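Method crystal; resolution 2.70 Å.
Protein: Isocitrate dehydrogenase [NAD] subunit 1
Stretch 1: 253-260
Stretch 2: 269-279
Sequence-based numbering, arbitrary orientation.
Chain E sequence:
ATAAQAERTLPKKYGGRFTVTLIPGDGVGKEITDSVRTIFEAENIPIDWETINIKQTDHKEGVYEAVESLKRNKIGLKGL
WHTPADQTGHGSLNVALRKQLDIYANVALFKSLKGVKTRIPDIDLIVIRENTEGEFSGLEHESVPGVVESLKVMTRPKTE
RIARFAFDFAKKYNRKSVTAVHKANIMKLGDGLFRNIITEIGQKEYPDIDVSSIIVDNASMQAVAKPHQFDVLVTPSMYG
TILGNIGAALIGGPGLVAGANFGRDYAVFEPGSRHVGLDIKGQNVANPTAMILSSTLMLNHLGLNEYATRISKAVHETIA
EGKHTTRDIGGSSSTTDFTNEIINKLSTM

Stretch 1 253-260: GPGLVAGA
Stretch 2, residues 269-279: FEPGSRHVGLD

How do the two backbones meet? They run antiparallel, with Ala260 opposite Phe269 as a non-hydrogen-bonded bridge pair (CA to CA 4.4 Å), Gly259 nearest Gly272 (CA to CA 3.8 Å) and Pro254 nearest His275 (CA to CA 4.9 Å). After Gly253, residues 254-256 form a 3-10 segment, and stretch 1 ends extended, with phi/psi of -152/158 at Gly259 and -150/149 at Ala260. Stretch 2 is extended at Phe269 (-102/141) and Glu270 (-175/148), then folds through a type I turn from Pro271 to Arg274. The contact buries 524 Å² between the two stretches, both sides summed.

Which donors and acceptors are satisfied across the contact? Two backbone hydrogen bonds cross it. Gly272 N donates to Val257 O at 2.9 Å and 164°, and Glu270 N donates to Gly259 O at 3.3 Å and 175°, longer but nearly straight. The return bond is absent: Gly259 N and Glu270 O lie 3.3 Å apart, but the angle is poor. Glu270 O also sits 3.0 Å from Gly259 O, a meeting of two acceptors, which is not a hydrogen bond; Gly259 O is satisfied by Glu270 N.

Why are glycines placed where the chains are closest? An ideal CB on Gly259 would lie 2.4 Å from Glu270 O and 2.6 Å from Gly272 CA; one on Gly272 would lie 2.6 Å from Ala258 O and 2.8 Å from Val257 CG1. Without side chains, both allow the close backbone approach. Beside them, Ala260 and Phe269 share one face of the sheet, and Ala260 CB rests 3.6 Å from Phe269 CD1, with the phenyl ring at chi1 -63° (m) and chi2 -94°.

What packs at the other end? Pro254, pointing toward stretch 2, has 104 Å² covered by it. Its compact, apolar ring (C-gamma exo) places CG 3.8 Å from Val276 CG2 and 3.6 Å from Gly277 N, while its CD lies 3.7 Å from Leu278 CD2. Leu278 (chi1 -109°, chi2 -99°) also brings CD2 to 3.7 Å from Gly255 N. Val257 (chi1 t) has its CB toward stretch 2, and Val257 CG2 lies 4.1 Å from Ser273 OG.

How are the local polar groups held? Leu256 N donates to Gly253 O (3.1 Å), and Leu278 N to His275 O (2.9 Å); a weak bond from Arg274 N to Pro271 O (3.3 Å) closes the turn. Arg274 points away from stretch 1 and forms a salt bridge with Glu270: Arg274 NE and NH2 donate to Glu270 OE2 at 2.8 and 2.9 Å, with Arg274 m, p, t and -88°, and Glu270 p, t and -23°.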

# COMPACT_ATOMS: atom_id res chain seq x y z
N GLY E 253 18.78 6.49 -42.07
CA GLY E 253 19.11 5.26 -41.37
C GLY E 253 19.08 5.34 -39.85
O GLY E 253 19.11 6.42 -39.28
N PRO E 254 19.07 4.18 -39.21
CA PRO E 254 18.97 3.96 -37.77
C PRO E 254 20.04 4.71 -36.99
O PRO E 254 19.82 5.03 -35.84
CB PRO E 254 19.26 2.46 -37.62
CG PRO E 254 19.10 1.88 -38.95
CD PRO E 254 19.45 2.95 -39.92
N GLY E 255 21.18 4.95 -37.63
CA GLY E 255 22.31 5.58 -36.97
C GLY E 255 22.08 7.03 -36.62
O GLY E 255 22.90 7.62 -35.94
N LEU E 256 20.95 7.60 -37.04
CA LEU E 256 20.66 9.03 -36.85
C LEU E 256 19.43 9.34 -35.98
O LEU E 256 19.01 10.50 -35.87
CB LEU E 256 20.43 9.68 -38.20
CG LEU E 256 21.56 9.43 -39.18
CD1 LEU E 256 21.13 9.81 -40.60
CD2 LEU E 256 22.74 10.22 -38.73
N VAL E 257 18.88 8.29 -35.37
CA VAL E 257 17.60 8.37 -34.68
C VAL E 257 17.70 8.37 -33.17
O VAL E 257 17.99 7.33 -32.58
CB VAL E 257 16.77 7.13 -35.01
CG1 VAL E 257 15.43 7.23 -34.30
CG2 VAL E 257 16.60 7.00 -36.51
N ALA E 258 17.44 9.51 -32.55
CA ALA E 258 17.45 9.58 -31.07
C ALA E 258 16.22 8.88 -30.48
O ALA E 258 15.19 8.75 -31.13
CB ALA E 258 17.53 11.03 -30.60
N GLY E 259 16.33 8.44 -29.24
CA GLY E 259 15.22 7.76 -28.62
C GLY E 259 15.22 7.90 -27.11
O GLY E 259 16.27 8.16 -26.50
N ALA E 260 14.03 7.72 -26.53
CA ALA E 260 13.87 7.74 -25.09
C ALA E 260 12.74 6.85 -24.67
O ALA E 260 11.76 6.69 -25.39
CB ALA E 260 13.64 9.19 -24.59
N PHE E 269 17.43 6.21 -21.79
CA PHE E 269 17.70 6.80 -23.10
C PHE E 269 18.51 5.86 -23.97
O PHE E 269 19.39 5.18 -23.48
CB PHE E 269 18.38 8.16 -22.94
CG PHE E 269 17.52 9.15 -22.23
CD1 PHE E 269 16.72 10.03 -22.94
CD2 PHE E 269 17.42 9.13 -20.86
CE1 PHE E 269 15.90 10.91 -22.29
CE2 PHE E 269 16.60 10.01 -20.19
CZ PHE E 269 15.84 10.91 -20.92
N GLU E 270 18.17 5.82 -25.26
CA GLU E 270 18.69 4.79 -26.17
C GLU E 270 18.23 5.08 -27.57
O GLU E 270 17.15 5.62 -27.76
CB GLU E 270 18.19 3.40 -25.77
CG GLU E 270 16.83 3.05 -26.35
CD GLU E 270 16.51 1.54 -26.32
OE1 GLU E 270 17.45 0.71 -26.26
OE2 GLU E 270 15.31 1.17 -26.37
N PRO E 271 19.05 4.72 -28.56
CA PRO E 271 18.72 4.94 -29.97
C PRO E 271 17.33 4.41 -30.35
O PRO E 271 16.96 3.27 -30.04
CB PRO E 271 19.81 4.16 -30.70
CG PRO E 271 20.95 4.11 -29.75
CD PRO E 271 20.32 4.01 -28.38
N GLY E 272 16.57 5.25 -31.05
CA GLY E 272 15.18 5.02 -31.26
C GLY E 272 14.81 3.91 -32.22
O GLY E 272 13.64 3.52 -32.29
N SER E 273 15.79 3.40 -32.96
CA SER E 273 15.51 2.36 -33.94
C SER E 273 16.14 1.04 -33.59
O SER E 273 15.97 0.06 -34.31
CB SER E 273 15.94 2.80 -35.34
OG SER E 273 14.84 3.34 -36.04
N ARG E 274 16.88 1.01 -32.49
CA ARG E 274 17.58 -0.20 -32.08
C ARG E 274 18.63 -0.63 -33.12
O ARG E 274 19.00 -1.80 -33.17
CB ARG E 274 16.58 -1.32 -31.79
CG ARG E 274 16.07 -1.34 -30.36
CD ARG E 274 15.05 -0.26 -30.05
NE ARG E 274 14.65 -0.28 -28.64
CZ ARG E 274 13.66 -1.03 -28.15
NH1 ARG E 274 12.96 -1.82 -28.96
NH2 ARG E 274 13.36 -0.99 -26.84
N HIS E 275 19.10 0.32 -33.92
CA HIS E 275 20.12 0.09 -34.96
C HIS E 275 19.78 -1.11 -35.83
O HIS E 275 20.65 -1.88 -36.26
CB HIS E 275 21.51 -0.08 -34.33
CG HIS E 275 22.20 1.21 -34.03
ND1 HIS E 275 23.48 1.50 -34.49
CD2 HIS E 275 21.81 2.29 -33.31
CE1 HIS E 275 23.84 2.70 -34.06
NE2 HIS E 275 22.85 3.20 -33.34
N VAL E 276 18.48 -1.25 -36.06
CA VAL E 276 17.93 -2.28 -36.91
C VAL E 276 18.85 -2.60 -38.10
O VAL E 276 19.60 -3.59 -38.06
CB VAL E 276 16.50 -1.87 -37.40
CG1 VAL E 276 15.39 -2.41 -36.44
CG2 VAL E 276 16.41 -0.34 -37.55
N GLY E 277 18.82 -1.75 -39.12
CA GLY E 277 19.62 -1.97 -40.32
C GLY E 277 21.03 -1.40 -40.21
O GLY E 277 21.69 -1.16 -41.23
N LEU E 278 21.47 -1.16 -38.97
CA LEU E 278 22.86 -0.81 -38.70
C LEU E 278 23.71 -2.07 -38.63
O LEU E 278 24.16 -2.48 -37.56
CB LEU E 278 23.02 0.03 -37.43
CG LEU E 278 23.38 1.50 -37.70
CD1 LEU E 278 24.88 1.74 -37.52
CD2 LEU E 278 22.91 1.99 -39.09
N ASP E 279 23.86 -2.68 -39.81
CA ASP E 279 24.82 -3.75 -40.04
C ASP E 279 26.20 -3.09 -39.98
O ASP E 279 26.75 -2.85 -38.89
CB ASP E 279 24.63 -4.41 -41.41
CG ASP E 279 23.16 -4.68 -41.75
OD1 ASP E 279 22.26 -4.07 -41.13
OD2 ASP E 279 22.90 -5.52 -42.66